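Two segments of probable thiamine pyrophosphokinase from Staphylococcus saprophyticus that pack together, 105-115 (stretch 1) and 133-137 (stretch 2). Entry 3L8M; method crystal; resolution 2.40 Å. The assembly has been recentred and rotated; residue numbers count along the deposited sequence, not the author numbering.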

# COMPACT_ATOMS: atom_id res chain seq x y z
N HIS A 105 -9.96 34.05 2.30
CA HIS A 105 -9.14 32.85 2.20
C HIS A 105 -9.50 32.05 0.95
O HIS A 105 -8.61 31.60 0.21
CB HIS A 105 -9.32 31.96 3.45
CG HIS A 105 -8.84 32.60 4.72
ND1 HIS A 105 -7.58 33.13 4.86
CD2 HIS A 105 -9.46 32.78 5.91
CE1 HIS A 105 -7.43 33.61 6.08
NE2 HIS A 105 -8.56 33.41 6.74
N PHE A 106 -10.80 31.86 0.73
CA PHE A 106 -11.25 31.14 -0.45
C PHE A 106 -10.61 31.75 -1.68
O PHE A 106 -10.19 31.04 -2.59
CB PHE A 106 -12.77 31.24 -0.61
CG PHE A 106 -13.27 30.74 -1.93
CD1 PHE A 106 -13.17 29.38 -2.25
CD2 PHE A 106 -13.79 31.62 -2.87
CE1 PHE A 106 -13.59 28.91 -3.49
CE2 PHE A 106 -14.21 31.16 -4.13
CZ PHE A 106 -14.11 29.79 -4.44
N MSE A 107 -10.55 33.09 -1.69
CA MSE A 107 -9.96 33.84 -2.80
C MSE A 107 -8.46 33.59 -2.93
O MSE A 107 -7.92 33.49 -4.05
CB MSE A 107 -10.22 35.34 -2.61
CG MSE A 107 -11.70 35.70 -2.50
SE MSE A 107 -12.65 35.36 -4.15
CE MSE A 107 -12.29 37.05 -4.98
N GLY A 108 -7.78 33.51 -1.79
CA GLY A 108 -6.35 33.25 -1.82
C GLY A 108 -6.13 31.88 -2.43
O GLY A 108 -5.20 31.65 -3.21
N ALA A 109 -7.03 30.95 -2.08
CA ALA A 109 -6.93 29.61 -2.61
C ALA A 109 -7.03 29.67 -4.14
O ALA A 109 -6.39 28.87 -4.84
CB ALA A 109 -8.04 28.71 -2.01
N LEU A 110 -7.81 30.61 -4.67
CA LEU A 110 -7.94 30.76 -6.12
C LEU A 110 -6.65 31.32 -6.74
O LEU A 110 -6.28 30.96 -7.86
CB LEU A 110 -9.13 31.65 -6.49
CG LEU A 110 -10.54 31.19 -6.10
CD1 LEU A 110 -11.53 32.26 -6.49
CD2 LEU A 110 -10.88 29.88 -6.78
N GLN A 111 -5.97 32.20 -6.01
CA GLN A 111 -4.72 32.76 -6.51
C GLN A 111 -3.69 31.64 -6.77
O GLN A 111 -2.94 31.70 -7.75
CB GLN A 111 -4.15 33.78 -5.53
CG GLN A 111 -4.98 35.04 -5.39
CD GLN A 111 -4.43 36.00 -4.35
OE1 GLN A 111 -3.73 35.58 -3.43
NE2 GLN A 111 -4.74 37.28 -4.50
N ILE A 112 -3.66 30.64 -5.90
CA ILE A 112 -2.71 29.54 -6.05
C ILE A 112 -2.91 28.77 -7.37
O ILE A 112 -1.94 28.49 -8.08
CB ILE A 112 -2.82 28.54 -4.88
CG1 ILE A 112 -2.45 29.25 -3.57
CG2 ILE A 112 -1.86 27.38 -5.09
CD1 ILE A 112 -2.79 28.43 -2.36
N LEU A 113 -4.16 28.46 -7.70
CA LEU A 113 -4.46 27.74 -8.93
C LEU A 113 -3.97 28.54 -10.14
O LEU A 113 -3.67 27.98 -11.19
CB LEU A 113 -5.96 27.52 -9.07
CG LEU A 113 -6.75 26.66 -8.07
CD1 LEU A 113 -8.23 26.91 -8.30
CD2 LEU A 113 -6.44 25.19 -8.24
N GLU A 114 -3.91 29.85 -9.98
CA GLU A 114 -3.51 30.74 -11.06
C GLU A 114 -2.01 31.00 -11.15
O GLU A 114 -1.54 31.65 -12.08
CB GLU A 114 -4.28 32.06 -10.92
CG GLU A 114 -5.79 31.83 -10.81
CD GLU A 114 -6.56 33.07 -10.36
OE1 GLU A 114 -5.95 33.98 -9.78
OE2 GLU A 114 -7.79 33.10 -10.56
N LYS A 115 -1.25 30.50 -10.18
CA LYS A 115 0.19 30.70 -10.22
C LYS A 115 0.76 30.11 -11.51
O LYS A 115 0.49 28.95 -11.86
CB LYS A 115 0.86 30.05 -9.01
CG LYS A 115 0.51 30.73 -7.69
CD LYS A 115 1.59 30.47 -6.66
CE LYS A 115 1.40 31.35 -5.43
NZ LYS A 115 2.58 31.30 -4.52
N GLU A 133 -16.44 21.92 -7.94
CA GLU A 133 -15.13 21.46 -8.35
C GLU A 133 -14.62 22.64 -9.18
O GLU A 133 -15.30 23.10 -10.10
CB GLU A 133 -15.25 20.20 -9.20
CG GLU A 133 -13.97 19.40 -9.29
CD GLU A 133 -14.19 18.04 -9.92
OE1 GLU A 133 -15.11 17.32 -9.46
OE2 GLU A 133 -13.45 17.69 -10.86
N ILE A 134 -13.43 23.14 -8.84
CA ILE A 134 -12.85 24.30 -9.52
C ILE A 134 -11.39 24.09 -9.92
O ILE A 134 -10.59 23.58 -9.14
CB ILE A 134 -12.93 25.56 -8.60
CG1 ILE A 134 -14.38 25.86 -8.23
CG2 ILE A 134 -12.28 26.77 -9.29
CD1 ILE A 134 -14.52 26.90 -7.13
N GLN A 135 -11.04 24.51 -11.14
CA GLN A 135 -9.67 24.40 -11.62
C GLN A 135 -9.38 25.49 -12.63
O GLN A 135 -10.28 26.00 -13.29
CB GLN A 135 -9.42 23.02 -12.25
CG GLN A 135 -10.26 22.74 -13.48
CD GLN A 135 -9.99 21.35 -14.06
OE1 GLN A 135 -8.87 21.04 -14.47
NE2 GLN A 135 -11.03 20.51 -14.10
N PHE A 136 -8.10 25.83 -12.75
CA PHE A 136 -7.63 26.87 -13.66
C PHE A 136 -7.31 26.25 -15.04
O PHE A 136 -6.84 25.13 -15.12
CB PHE A 136 -6.38 27.52 -13.05
CG PHE A 136 -5.81 28.65 -13.85
CD1 PHE A 136 -6.57 29.77 -14.15
CD2 PHE A 136 -4.47 28.61 -14.25
CE1 PHE A 136 -6.01 30.85 -14.84
CE2 PHE A 136 -3.90 29.69 -14.95
CZ PHE A 136 -4.67 30.81 -15.24
N ILE A 137 -7.61 26.98 -16.11
CA ILE A 137 -7.33 26.49 -17.46
C ILE A 137 -6.66 27.61 -18.22
O ILE A 137 -7.23 28.67 -18.42
CB ILE A 137 -8.60 26.09 -18.22
CG1 ILE A 137 -9.39 25.04 -17.43
CG2 ILE A 137 -8.21 25.53 -19.58
CD1 ILE A 137 -10.67 24.61 -18.12

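At the apolar centre of this contact lie Leu-113, on the helix, and two residues of the strand, Ile-134 and Phe-136. All three direct their CA-to-CB bonds toward the other segment. Leu-113 spans the gap between its two partners: its CD1 lies 4.2 Å from CG2 of Ile-134, while its CB lies 4.0 Å from CB of Phe-136. These are ordinary van der Waals distances, and the pairing gains its stability from removing hydrocarbon from water. Leucine suits the position because it is wholly apolar and long enough for CB to pack on Phe-136 while CD1 reaches Ile-134.

The helix and the strand run in broadly the same direction, with 40° between their axes and a closest approach of 8.4 Å, a separation that side chains must fill. Alternation along the extended strand turns Ile-134 and Phe-136 toward the helix and Gln-135 and Ile-137 away from it. On the helix, residues three or four apart recur on one side, so Phe-106, Leu-110 and Leu-113 all reach the strand. The closest CA atoms across the two stretches are those of Leu-113 and Phe-136, 5.8 Å apart.

Back along the helix, Ile-134 is the shared partner. CD2 of Leu-110 lies 4.2 Å from its CG2, and CZ of Phe-106 lies 4.0 Å from its CD1. Both helix residues point their CA-to-CB bonds sideways, yet the ends of their side chains come nearer the strand, so length compensates for direction. CD1 of Ile-134 meets the Phe-106 ring at its edge, near the ring plane. With two branches of its own, the beta-branched isoleucine offers methyls to several neighbours and is well suited to an extended strand.

Toward the other end, the contact becomes more polar. The ring of Phe-136 lies against the backbone of Glu-114, whose CA sits 4.0 Å from the ring centroid and only 13° off its normal. This is a CH-pi contact: a CA hydrogen, slightly polarised by the flanking amides, suits the electron-rich face of an aromatic ring. The aliphatic part of Glu-114 adds to the packing, its CG lying 4.0 Å from CD1 of Phe-136, a glutamate's methylenes being apolar. The carbonyl O of Leu-113, in the adjoining peptide, is carried obliquely to within 3.2 Å of CD2 of Phe-136. No hydrogen bond joins the two segments, so their association rests on apolar packing and the CH-pi contact, burying 293 Å² in total.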